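PDB 1VM7: ribokinase from Thermotoga maritima, which probably catalyses the ATP- and magnesium-dependent phosphorylation of D-ribose at O-5, giving D-ribose 5-phosphate and ADP. Local coordinates for residues 26-31 against 108-113; 73-78 against 101-106; 246-251 against 284-289; 21-26 against 69-74; 169-174 against 191-196. All coordinates share one frame; numbering follows the deposited sequence.

Contact 1 of 5, residues 26-31 against 108-113; sequences DIVLKV and IEVDKT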
# COMPACT_ATOMS: atom_id res chain seq x y z
N ASP A 26 6.01 1.07 -6.53
CA ASP A 26 4.82 1.92 -6.67
C ASP A 26 3.59 1.04 -6.63
O ASP A 26 3.39 0.18 -7.49
CB ASP A 26 4.88 2.71 -7.97
CG ASP A 26 5.92 3.79 -7.93
OD1 ASP A 26 6.13 4.35 -6.85
OD2 ASP A 26 6.50 4.11 -8.96
N ILE A 27 2.76 1.28 -5.61
CA ILE A 27 1.55 0.49 -5.37
C ILE A 27 0.36 1.33 -5.80
O ILE A 27 0.01 2.31 -5.14
CB ILE A 27 1.44 0.03 -3.88
CG1 ILE A 27 2.64 -0.85 -3.52
CG2 ILE A 27 0.15 -0.75 -3.64
CD1 ILE A 27 2.95 -0.84 -2.06
N VAL A 28 -0.25 0.96 -6.94
CA VAL A 28 -1.27 1.79 -7.53
C VAL A 28 -2.60 1.19 -7.15
O VAL A 28 -2.91 0.04 -7.51
CB VAL A 28 -1.14 1.90 -9.06
CG1 VAL A 28 -2.25 2.78 -9.64
CG2 VAL A 28 0.24 2.48 -9.42
N LEU A 29 -3.38 1.95 -6.40
CA LEU A 29 -4.70 1.51 -6.00
C LEU A 29 -5.73 2.32 -6.81
O LEU A 29 -5.89 3.50 -6.62
CB LEU A 29 -4.91 1.69 -4.51
CG LEU A 29 -3.83 0.99 -3.69
CD1 LEU A 29 -3.68 1.63 -2.35
CD2 LEU A 29 -4.13 -0.50 -3.62
N LYS A 30 -6.39 1.63 -7.72
CA LYS A 30 -7.42 2.19 -8.57
C LYS A 30 -8.75 2.18 -7.80
O LYS A 30 -9.20 1.13 -7.36
CB LYS A 30 -7.52 1.27 -9.78
CG LYS A 30 -8.14 1.84 -10.98
CD LYS A 30 -7.54 1.17 -12.22
CE LYS A 30 -6.23 1.86 -12.67
NZ LYS A 30 -5.06 1.61 -11.79
N VAL A 31 -9.34 3.37 -7.64
CA VAL A 31 -10.60 3.54 -6.92
C VAL A 31 -11.59 4.36 -7.74
O VAL A 31 -11.22 5.06 -8.68
CB VAL A 31 -10.43 4.23 -5.53
CG1 VAL A 31 -9.68 3.33 -4.59
CG2 VAL A 31 -9.72 5.58 -5.65
N ILE A 108 -0.22 4.91 -4.19
CA ILE A 108 -0.74 5.85 -5.15
C ILE A 108 -2.21 5.54 -5.34
O ILE A 108 -2.58 4.49 -5.86
CB ILE A 108 -0.00 5.76 -6.52
CG1 ILE A 108 1.51 5.93 -6.35
CG2 ILE A 108 -0.59 6.80 -7.52
CD1 ILE A 108 2.34 5.44 -7.52
N GLU A 109 -3.07 6.45 -4.90
CA GLU A 109 -4.52 6.28 -5.05
C GLU A 109 -4.94 7.05 -6.27
O GLU A 109 -4.71 8.23 -6.32
CB GLU A 109 -5.26 6.76 -3.80
CG GLU A 109 -6.78 6.65 -3.85
CD GLU A 109 -7.47 7.04 -2.52
OE1 GLU A 109 -6.79 7.39 -1.53
OE2 GLU A 109 -8.71 6.96 -2.48
N VAL A 110 -5.51 6.36 -7.28
CA VAL A 110 -5.93 6.94 -8.53
C VAL A 110 -7.44 6.78 -8.71
O VAL A 110 -7.95 5.66 -8.70
CB VAL A 110 -5.25 6.26 -9.78
CG1 VAL A 110 -5.39 7.15 -10.97
CG2 VAL A 110 -3.81 6.03 -9.57
N ASP A 111 -8.16 7.88 -8.88
CA ASP A 111 -9.61 7.80 -9.06
C ASP A 111 -9.99 7.53 -10.52
O ASP A 111 -9.12 7.32 -11.36
CB ASP A 111 -10.37 8.97 -8.40
CG ASP A 111 -10.31 10.29 -9.19
OD1 ASP A 111 -9.72 10.34 -10.27
OD2 ASP A 111 -10.91 11.28 -8.72
N LYS A 112 -11.27 7.50 -10.83
CA LYS A 112 -11.70 7.14 -12.20
C LYS A 112 -11.34 8.18 -13.26
O LYS A 112 -11.41 7.90 -14.48
CB LYS A 112 -13.21 6.88 -12.24
CG LYS A 112 -14.08 8.07 -11.86
CD LYS A 112 -15.58 7.78 -12.08
CE LYS A 112 -16.46 8.98 -11.68
NZ LYS A 112 -17.78 9.04 -12.43
N THR A 113 -10.99 9.39 -12.81
CA THR A 113 -10.61 10.47 -13.73
C THR A 113 -9.10 10.38 -14.02
O THR A 113 -8.61 11.02 -14.93
CB THR A 113 -10.99 11.89 -13.13
OG1 THR A 113 -10.08 12.27 -12.09
CG2 THR A 113 -12.40 11.87 -12.53

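Contact 2 of 5, residues 73-78 against 101-106; sequences TCIGND and LPTGRA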
# COMPACT_ATOMS: atom_id res chain seq x y z
N THR A 73 22.17 1.22 -3.97
CA THR A 73 20.79 1.50 -3.55
C THR A 73 20.51 0.66 -2.31
O THR A 73 21.09 -0.39 -2.11
CB THR A 73 19.72 1.21 -4.65
OG1 THR A 73 18.43 1.61 -4.19
CG2 THR A 73 19.65 -0.26 -4.99
N CYS A 74 19.63 1.16 -1.45
CA CYS A 74 19.22 0.43 -0.28
C CYS A 74 17.83 -0.13 -0.47
O CYS A 74 16.89 0.61 -0.76
CB CYS A 74 19.26 1.31 0.96
SG CYS A 74 20.90 1.35 1.70
N ILE A 75 17.70 -1.44 -0.26
CA ILE A 75 16.41 -2.08 -0.31
C ILE A 75 16.28 -2.91 0.94
O ILE A 75 17.21 -3.00 1.70
CB ILE A 75 16.23 -2.93 -1.58
CG1 ILE A 75 17.30 -4.04 -1.66
CG2 ILE A 75 16.29 -2.02 -2.81
CD1 ILE A 75 17.34 -4.74 -2.93
N GLY A 76 15.11 -3.49 1.16
CA GLY A 76 14.82 -4.20 2.40
C GLY A 76 15.19 -5.67 2.30
O GLY A 76 15.99 -6.09 1.46
N ASN A 77 14.58 -6.47 3.17
CA ASN A 77 14.72 -7.93 3.11
C ASN A 77 13.39 -8.61 2.84
O ASN A 77 13.20 -9.77 3.18
CB ASN A 77 15.37 -8.47 4.38
CG ASN A 77 16.86 -8.35 4.35
OD1 ASN A 77 17.51 -8.92 3.47
ND2 ASN A 77 17.43 -7.61 5.32
N ASP A 78 12.49 -7.89 2.18
CA ASP A 78 11.13 -8.33 2.02
C ASP A 78 10.89 -8.86 0.60
O ASP A 78 11.77 -8.86 -0.27
CB ASP A 78 10.17 -7.21 2.40
CG ASP A 78 10.55 -5.85 1.81
OD1 ASP A 78 11.20 -5.80 0.72
OD2 ASP A 78 10.16 -4.86 2.43
N LEU A 101 14.88 -2.37 7.12
CA LEU A 101 13.66 -1.59 6.96
C LEU A 101 12.89 -2.14 5.76
O LEU A 101 13.47 -2.82 4.92
CB LEU A 101 13.99 -0.12 6.75
CG LEU A 101 14.51 0.72 7.94
CD1 LEU A 101 14.64 2.17 7.47
CD2 LEU A 101 13.59 0.70 9.15
N PRO A 102 11.57 -1.87 5.68
CA PRO A 102 10.89 -2.26 4.45
C PRO A 102 11.46 -1.52 3.27
O PRO A 102 11.87 -0.38 3.39
CB PRO A 102 9.43 -1.85 4.72
CG PRO A 102 9.32 -1.84 6.22
CD PRO A 102 10.64 -1.24 6.62
N THR A 103 11.47 -2.18 2.12
CA THR A 103 11.84 -1.57 0.87
C THR A 103 10.96 -0.33 0.72
O THR A 103 9.81 -0.37 1.10
CB THR A 103 11.58 -2.56 -0.33
OG1 THR A 103 12.35 -3.77 -0.15
CG2 THR A 103 11.94 -1.92 -1.67
N GLY A 104 11.49 0.75 0.16
CA GLY A 104 10.74 1.98 -0.03
C GLY A 104 9.53 1.69 -0.91
O GLY A 104 9.59 0.82 -1.84
N ARG A 105 8.43 2.35 -0.59
CA ARG A 105 7.17 2.16 -1.30
C ARG A 105 6.37 3.45 -1.41
O ARG A 105 6.55 4.37 -0.61
CB ARG A 105 6.38 1.03 -0.69
CG ARG A 105 5.91 1.14 0.72
CD ARG A 105 5.60 -0.25 1.22
NE ARG A 105 6.83 -1.03 1.22
CZ ARG A 105 6.95 -2.34 1.45
NH1 ARG A 105 5.91 -3.11 1.74
NH2 ARG A 105 8.15 -2.88 1.39
N ALA A 106 5.59 3.55 -2.44
CA ALA A 106 4.71 4.70 -2.62
C ALA A 106 3.32 4.12 -2.86
O ALA A 106 3.13 3.17 -3.64
CB ALA A 106 5.15 5.55 -3.77
O HOH W 1 14.18 0.75 -0.95
O HOH W 2 12.98 -5.45 4.83

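Contact 3 of 5, residues 246-251 against 284-289; sequences FKVKAV and AAAISV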
# COMPACT_ATOMS: atom_id res chain seq x y z
N PHE A 246 11.41 15.00 -30.41
CA PHE A 246 10.83 14.30 -31.52
C PHE A 246 9.34 14.26 -31.30
O PHE A 246 8.88 13.99 -30.19
CB PHE A 246 11.52 12.95 -31.58
CG PHE A 246 13.02 13.08 -31.80
CD1 PHE A 246 13.52 13.79 -32.89
CD2 PHE A 246 13.92 12.53 -30.92
CE1 PHE A 246 14.90 13.92 -33.09
CE2 PHE A 246 15.29 12.65 -31.11
CZ PHE A 246 15.78 13.33 -32.19
N LYS A 247 8.59 14.63 -32.34
CA LYS A 247 7.14 14.67 -32.25
C LYS A 247 6.68 13.22 -32.23
O LYS A 247 6.78 12.51 -33.25
CB LYS A 247 6.54 15.47 -33.42
N VAL A 248 6.24 12.77 -31.06
CA VAL A 248 5.66 11.46 -30.87
C VAL A 248 4.28 11.65 -30.25
O VAL A 248 4.00 12.69 -29.65
CB VAL A 248 6.59 10.57 -29.97
CG1 VAL A 248 7.82 10.14 -30.74
CG2 VAL A 248 7.01 11.30 -28.70
N LYS A 249 3.40 10.66 -30.39
CA LYS A 249 2.15 10.67 -29.66
C LYS A 249 2.41 10.17 -28.24
O LYS A 249 2.47 8.96 -28.03
CB LYS A 249 1.12 9.79 -30.36
CG LYS A 249 -0.31 10.20 -30.07
CD LYS A 249 -0.71 11.47 -30.83
CE LYS A 249 -1.20 11.16 -32.25
NZ LYS A 249 -0.12 10.64 -33.13
N ALA A 250 2.56 11.11 -27.30
CA ALA A 250 2.76 10.78 -25.89
C ALA A 250 1.50 10.16 -25.28
O ALA A 250 0.38 10.55 -25.60
CB ALA A 250 3.17 12.02 -25.12
N VAL A 251 1.70 9.19 -24.40
CA VAL A 251 0.63 8.55 -23.65
C VAL A 251 0.88 8.63 -22.14
O VAL A 251 -0.07 8.60 -21.33
CB VAL A 251 0.55 7.05 -24.08
CG1 VAL A 251 -0.27 6.22 -23.08
CG2 VAL A 251 -0.00 6.92 -25.48
N ALA A 284 15.57 8.42 -26.70
CA ALA A 284 15.19 7.40 -25.73
C ALA A 284 14.00 7.82 -24.87
O ALA A 284 13.06 7.03 -24.68
CB ALA A 284 16.38 7.07 -24.83
N ALA A 285 14.04 9.05 -24.36
CA ALA A 285 12.91 9.63 -23.63
C ALA A 285 11.67 9.62 -24.49
O ALA A 285 10.60 9.25 -24.04
CB ALA A 285 13.22 11.04 -23.21
N ALA A 286 11.82 10.06 -25.74
CA ALA A 286 10.71 10.24 -26.64
C ALA A 286 9.99 8.91 -26.92
O ALA A 286 8.78 8.88 -27.18
CB ALA A 286 11.22 10.81 -27.97
N ILE A 287 10.74 7.82 -26.96
CA ILE A 287 10.14 6.50 -27.16
C ILE A 287 9.42 6.10 -25.88
O ILE A 287 8.32 5.54 -25.93
CB ILE A 287 11.17 5.38 -27.49
CG1 ILE A 287 11.92 5.67 -28.80
CG2 ILE A 287 10.48 4.01 -27.58
CD1 ILE A 287 13.14 4.79 -29.01
N SER A 288 10.03 6.38 -24.73
CA SER A 288 9.42 6.03 -23.45
C SER A 288 8.03 6.69 -23.27
O SER A 288 7.12 6.03 -22.80
CB SER A 288 10.36 6.35 -22.31
OG SER A 288 10.46 7.74 -22.14
N VAL A 289 7.85 7.95 -23.67
CA VAL A 289 6.58 8.66 -23.40
C VAL A 289 5.44 8.09 -24.23
O VAL A 289 4.27 8.36 -23.99
CB VAL A 289 6.72 10.14 -23.59
CG1 VAL A 289 7.75 10.68 -22.62
CG2 VAL A 289 7.05 10.49 -25.04

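Contact 4 of 5, residues 21-26 against 69-74; sequences GSSNID and CRFVTC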
# COMPACT_ATOMS: atom_id res chain seq x y z
N GLY A 21 21.38 5.95 -5.65
CA GLY A 21 20.05 6.45 -5.51
C GLY A 21 18.99 5.45 -5.09
O GLY A 21 19.24 4.42 -4.47
N SER A 22 17.76 5.80 -5.45
CA SER A 22 16.57 5.27 -4.83
C SER A 22 15.93 4.09 -5.60
O SER A 22 15.99 4.00 -6.82
CB SER A 22 15.57 6.41 -4.74
OG SER A 22 15.21 6.83 -6.08
N SER A 23 15.37 3.16 -4.83
CA SER A 23 14.54 2.06 -5.33
C SER A 23 13.18 2.10 -4.58
O SER A 23 13.18 2.15 -3.35
CB SER A 23 15.15 0.69 -5.04
OG SER A 23 16.40 0.51 -5.64
N ASN A 24 12.05 2.07 -5.29
CA ASN A 24 10.70 2.19 -4.72
C ASN A 24 9.81 1.17 -5.42
O ASN A 24 9.99 0.88 -6.62
CB ASN A 24 10.22 3.62 -5.01
CG ASN A 24 8.91 3.96 -4.36
OD1 ASN A 24 8.83 4.18 -3.13
ND2 ASN A 24 7.85 4.06 -5.20
N ILE A 25 8.84 0.64 -4.69
CA ILE A 25 7.73 -0.08 -5.26
C ILE A 25 6.60 0.91 -5.35
O ILE A 25 6.25 1.50 -4.33
CB ILE A 25 7.25 -1.19 -4.30
CG1 ILE A 25 8.42 -2.09 -3.94
CG2 ILE A 25 6.13 -2.00 -4.92
CD1 ILE A 25 9.08 -2.76 -5.12
N ASP A 26 6.01 1.07 -6.53
CA ASP A 26 4.82 1.92 -6.67
C ASP A 26 3.59 1.04 -6.63
O ASP A 26 3.39 0.18 -7.49
CB ASP A 26 4.88 2.71 -7.97
CG ASP A 26 5.92 3.79 -7.93
OD1 ASP A 26 6.13 4.35 -6.85
OD2 ASP A 26 6.50 4.11 -8.96
N CYS A 69 24.61 -2.21 -15.08
CA CYS A 69 24.75 -0.94 -14.38
C CYS A 69 25.11 -1.15 -12.91
O CYS A 69 24.54 -1.99 -12.25
CB CYS A 69 23.49 -0.10 -14.50
SG CYS A 69 23.62 1.66 -13.89
N ARG A 70 26.07 -0.39 -12.43
CA ARG A 70 26.39 -0.34 -11.01
C ARG A 70 25.40 0.62 -10.37
O ARG A 70 25.24 1.77 -10.79
CB ARG A 70 27.82 0.09 -10.79
CG ARG A 70 28.78 -0.86 -11.45
CD ARG A 70 30.20 -0.43 -11.35
NE ARG A 70 31.05 -1.42 -12.01
CZ ARG A 70 32.32 -1.67 -11.69
NH1 ARG A 70 32.92 -1.03 -10.69
NH2 ARG A 70 32.99 -2.59 -12.38
N PHE A 71 24.70 0.13 -9.37
CA PHE A 71 23.61 0.87 -8.81
C PHE A 71 23.65 0.65 -7.33
O PHE A 71 23.29 -0.43 -6.85
CB PHE A 71 22.29 0.36 -9.40
CG PHE A 71 21.05 0.99 -8.81
CD1 PHE A 71 21.05 2.33 -8.34
CD2 PHE A 71 19.85 0.28 -8.78
CE1 PHE A 71 19.92 2.91 -7.83
CE2 PHE A 71 18.68 0.87 -8.27
CZ PHE A 71 18.74 2.20 -7.79
N VAL A 72 24.18 1.65 -6.61
CA VAL A 72 24.20 1.61 -5.16
C VAL A 72 22.85 2.10 -4.70
O VAL A 72 22.41 3.22 -5.03
CB VAL A 72 25.37 2.40 -4.53
CG1 VAL A 72 25.37 2.25 -3.00
CG2 VAL A 72 26.67 1.85 -5.07
N THR A 73 22.17 1.22 -3.97
CA THR A 73 20.79 1.50 -3.55
C THR A 73 20.51 0.66 -2.31
O THR A 73 21.09 -0.39 -2.11
CB THR A 73 19.72 1.21 -4.65
OG1 THR A 73 18.43 1.61 -4.19
CG2 THR A 73 19.65 -0.26 -4.99
N CYS A 74 19.63 1.16 -1.45
CA CYS A 74 19.22 0.43 -0.28
C CYS A 74 17.83 -0.13 -0.47
O CYS A 74 16.89 0.61 -0.76
CB CYS A 74 19.26 1.31 0.96
SG CYS A 74 20.90 1.35 1.70
O HOH W 3 18.27 3.80 -1.85
O HOH W 1 14.18 0.75 -0.95

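Contact 5 of 5, residues 169-174 against 191-196; sequences DPAPAQ and EKEIEA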
# COMPACT_ATOMS: atom_id res chain seq x y z
N ASP A 169 20.35 14.93 -10.85
CA ASP A 169 18.97 15.18 -11.20
C ASP A 169 18.29 15.72 -9.93
O ASP A 169 18.09 14.99 -8.94
CB ASP A 169 18.35 13.88 -11.67
CG ASP A 169 17.03 14.06 -12.39
OD1 ASP A 169 16.76 15.19 -12.87
OD2 ASP A 169 16.29 13.02 -12.49
N PRO A 170 17.98 17.01 -9.92
CA PRO A 170 17.52 17.62 -8.67
C PRO A 170 16.03 17.31 -8.43
O PRO A 170 15.20 18.19 -8.38
CB PRO A 170 17.79 19.11 -8.90
CG PRO A 170 17.55 19.27 -10.42
CD PRO A 170 18.02 17.99 -11.03
N ALA A 171 15.72 16.02 -8.26
CA ALA A 171 14.35 15.55 -8.23
C ALA A 171 14.09 14.70 -6.98
O ALA A 171 14.75 13.68 -6.78
CB ALA A 171 14.08 14.76 -9.49
N PRO A 172 13.20 15.13 -6.08
CA PRO A 172 12.55 16.45 -6.03
C PRO A 172 13.55 17.54 -5.73
O PRO A 172 14.62 17.27 -5.20
CB PRO A 172 11.59 16.34 -4.83
CG PRO A 172 12.15 15.23 -3.99
CD PRO A 172 12.72 14.27 -4.98
N ALA A 173 13.14 18.77 -5.98
CA ALA A 173 14.02 19.90 -5.83
C ALA A 173 14.17 20.33 -4.38
O ALA A 173 15.06 21.11 -4.06
CB ALA A 173 13.51 21.06 -6.63
N GLN A 174 13.32 19.85 -3.49
CA GLN A 174 13.43 20.33 -2.12
C GLN A 174 14.48 19.55 -1.30
O GLN A 174 14.77 18.39 -1.57
CB GLN A 174 12.07 20.45 -1.44
CG GLN A 174 11.15 19.24 -1.44
CD GLN A 174 9.79 19.61 -0.78
N GLU A 191 11.41 21.67 -15.81
CA GLU A 191 11.03 23.08 -15.79
C GLU A 191 10.51 23.53 -14.42
O GLU A 191 10.85 24.62 -13.94
CB GLU A 191 10.00 23.36 -16.87
CG GLU A 191 9.68 24.84 -16.98
CD GLU A 191 9.19 25.24 -18.34
OE1 GLU A 191 8.80 24.35 -19.13
OE2 GLU A 191 9.23 26.46 -18.61
N LYS A 192 9.72 22.68 -13.77
CA LYS A 192 9.25 22.97 -12.41
C LYS A 192 10.41 22.99 -11.43
O LYS A 192 10.46 23.82 -10.54
CB LYS A 192 8.19 21.96 -11.94
CG LYS A 192 6.84 22.13 -12.67
CD LYS A 192 5.62 21.94 -11.76
CE LYS A 192 4.33 22.34 -12.49
NZ LYS A 192 3.33 23.00 -11.56
N GLU A 193 11.35 22.06 -11.59
CA GLU A 193 12.51 22.05 -10.72
C GLU A 193 13.41 23.27 -10.86
O GLU A 193 13.82 23.85 -9.85
CB GLU A 193 13.31 20.79 -10.92
CG GLU A 193 12.53 19.57 -10.42
CD GLU A 193 13.05 18.27 -10.98
OE1 GLU A 193 13.91 18.32 -11.88
OE2 GLU A 193 12.59 17.21 -10.53
N ILE A 194 13.71 23.68 -12.08
CA ILE A 194 14.62 24.79 -12.23
C ILE A 194 13.99 26.07 -11.62
O ILE A 194 14.71 26.91 -11.06
CB ILE A 194 15.14 24.99 -13.68
CG1 ILE A 194 16.44 25.81 -13.63
CG2 ILE A 194 14.09 25.65 -14.57
CD1 ILE A 194 17.23 25.90 -14.93
N GLU A 195 12.66 26.17 -11.70
CA GLU A 195 11.91 27.25 -11.09
C GLU A 195 12.10 27.27 -9.58
O GLU A 195 12.48 28.31 -9.00
CB GLU A 195 10.42 27.12 -11.40
CG GLU A 195 10.01 27.72 -12.73
CD GLU A 195 8.51 27.59 -13.03
OE1 GLU A 195 7.73 28.45 -12.52
OE2 GLU A 195 8.13 26.67 -13.80
N ALA A 196 11.80 26.14 -8.96
CA ALA A 196 11.93 26.00 -7.53
C ALA A 196 13.37 26.30 -7.10
O ALA A 196 13.63 27.10 -6.19
CB ALA A 196 11.53 24.65 -7.09
O HOH W 4 14.29 16.03 -13.04

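Contact 1 of 5, residues 26-31 against 108-113
With CG1 of Val28 anti to the backbone N (chi1 179°) and CG2 of Val110 anti to its carbonyl carbon, the two methyls meet obliquely, Val28 CG1 lying 3.6 Å from Val110 CG2. Ile108 turns CG1 to the side of its own N and extends beyond it (chi2 162°), so that CD1 reaches CB of Asp26, a predicted substrate ligand, at 3.8 Å. Beneath these side chains the backbones pair as parallel strands. Ile27 O accepts from Ile108 N, Ile108 O from Leu29 N at 2.7 Å, Leu29 O from Val110 N, and Val110 O from Val31 N at 2.9 Å, all nearly straight. On the other face Glu109 CG packs against Val31 CG2 at 3.6 Å, while its buried carboxylate is held by Thr35 and Arg117. The strand then leaves the ladder through an Asx turn in which Asp111 OD1 takes both Thr113 OG1 (2.7 Å) and Thr113 N; an alanine in place of this aspartate would remove the shared acceptor and would probably loosen the turn. In this four-stranded lid sheet, strand 40-51 flanks 24-30 and strand 116-121 flanks 105-110, and Phe107 of the second subunit packs on Ile27 and Leu29.

Contact 2 of 5, residues 73-78 against 101-106
Asp78, the N-cap residue of helix 79-90, joins the end of strand 69-75 in the main alpha/beta domain to the segment that leads into lid strand 105-110. Its CG occupies the crowded position between backbone N and carbonyl carbon (chi1 46°), which turns the carboxylate toward Thr103. There the two oxygens are used in parallel, each through its syn lone pair: OD1 takes the proton of Thr103 OG1 at a very short 2.5 Å, and OD2 takes Thr103 N at 3.0 Å. The same OD2 forms a salt bridge with Arg105 NH2, tip to tip, but the hydrogen bond within it is weak and the carboxylate and guanidinium planes stand 52° apart. Thr103 OG1 passes the link on by accepting from Gly76 N at 3.1 Å, so this buried hydroxyl is both donor and acceptor.

In the next shell, Arg105 is fixed by the carbonyl of Thr103, which it grips side-on with NE and NH2, the carbonyl oxygen lying close to the guanidinium plane; this should orient NH2 for Asp78. Gly76 passes close to the 101-103 backbone, and any CB there would clash with Leu101 O and Thr103 N. Tyr80 of the same chain and Tyr80 of the second subunit both pack on Arg105, placing the junction beside the dimer interface. Two waters fill in the remaining backbone links: one accepts from Asn77 N and donates to Leu101 O, and the other donates to Cys74 O at 2.7 Å while accepting from Gly104 N at 2.9 Å.

Contact 3 of 5, residues 246-251 against 284-289
Ala285 O, near the C-terminal end of helix 274-288, is gripped by two donors. Val289 N closes a helical turn onto it at 3.1 Å, and Ser288 OG approaches in the carbonyl plane, on a lone pair, at a very short 2.4 Å. Four residues on, the carbonyl of Val289 points across to segment 246-251. Val289 O accepts from Val251 N at 2.7 Å with an N-H...O angle of 179°, and the CA-H of Ala250 adds a softer contact to the same oxygen.

Around this single straight bond the contact is apolar. In Val289 a chi1 of -61° sets CG1 beside the backbone N and leaves CG2 in the crowded position between N and carbonyl carbon, and Val248 places its own CG2 likewise. The two side chains cross at about a right angle and touch at 3.7 Å through those CG2 methyls. Val248 CG2 also rests 3.4 Å from Ala286 O. Farther along, Ala286 CB lies at the edge of the Phe246 ring, near its plane, and 4.2 Å from Phe246 CB; the same ring meets Phe307 of helix 301-309. Segment 246-251 thus runs over the last part of helix 274-288, just ahead of Asp252, a predicted potassium ligand, as Ser288 also is; Asp252 adds a second backbone bond to Val289. Between the two segments a single backbone bond gives direction, and the methyl contacts, less specific, would probably tolerate small shifts.

Contact 4 of 5, residues 21-26 against 69-74
The parallel part of the central sheet of this PfkB-family alpha/beta domain supplies the contact: strand 69-75 lies beside strand 17-20, and segment 21-26 is the link by which the chain leaves that strand for lid strand 24-30. Gly21 N still donates to Val72 O as in the sheet, at 3.0 Å and nearly along the C=O axis. After that, side chains take over. Thr73 holds OG1 anti to its backbone N (chi1 -175°), from where it donates to Gly21 O at 2.9 Å, in the carbonyl plane and on a lone pair. Ser23 OG sits 2.7 Å from the same Thr73 OG1 and is also hydrogen-bonded to Tyr88 OH, so the buried hydroxyls form a compact cluster. A valine in place of this threonine would probably loosen the link to Gly21 and Ser23, since the hydroxyl that joins them would be gone.

Phe71 sets its far rim against this link. Its CZ lies 3.4 Å from Ser22 O, which stands at the ring edge, while CB of Thr73 lies 3.4 Å above one face, offset toward the rim. Ser22 itself turns away, its OG bound to Glu149, a predicted substrate ligand, and to Gly54 N; Asn24, Ile25 and Asp26, also predicted to bind substrate, begin two residues on. Where the two backbones part, a water bridges them, donating to Gly21 O at 2.9 Å and accepting from Cys74 N at 3.0 Å.

Contact 5 of 5, residues 169-174 against 191-196
Glu193, in the first turn of helix 191-202, reaches out of the helix into the curve of loop 169-174. Its CB stands 4.1 Å from Pro170 O. At CG, which lies beside the backbone N and anti to the carbonyl carbon (chi1 -68°), the chain meets the same carbonyl oxygen and, at 4.2 Å, Ala173 CB. The chain stays extended (chi2 161°) and brings CD to 3.4 Å from Pro170 O, the oxygen it follows along most of its length. At the tip the two carboxylate oxygens part company. OE2 is pressed against the methyl of Ala171, 3.1 Å from CB, whereas OE1 points past the Pro170 ring and accepts from a water at 2.6 Å.

The loop bends sharply here: Pro170 is the centre of an inverse gamma turn, and a cis peptide precedes Pro172. One helical turn farther on, Ala196 CB meets Ala173 CB at 4.1 Å, which completes the apolar side of the contact. The backbone N of Glu193 is hydrogen-bonded to Asn190 OD1, a predicted ATP ligand.

The water at OE1 also donates to Asp169 OD1, so it serves two carboxylates whose nearest oxygens, Asp169 OD1 and Glu193 OE1, are 4.3 Å apart. Asp169 OD1 has Thr188 OG1 and the ammonium of Lys226, another predicted ATP ligand, as further partners. That positive charge and the shared water would offset part of the repulsion; even so, the proximity could raise the proton affinity of Glu193.

Contact 4 is the buried one, near the centre of the chain, and contact 3 lies at the surface; contacts 1, 2 and 5 are partly buried. Contacts 1, 2 and 4 form a continuous group: contacts 2 and 4 share strand 69-75 and a bridging water, contacts 1 and 4 share Asp26, and contacts 1 and 2 both use strand 105-110 and touch the second subunit. Contacts 3 and 5 stand apart, each setting a loop against a helix. The chemistry follows position: a regular backbone ladder in the lid, hydroxyls and a carboxylate where lid and main domain join, methyl packing around one bond in contact 3, and water between carboxylates in contact 5.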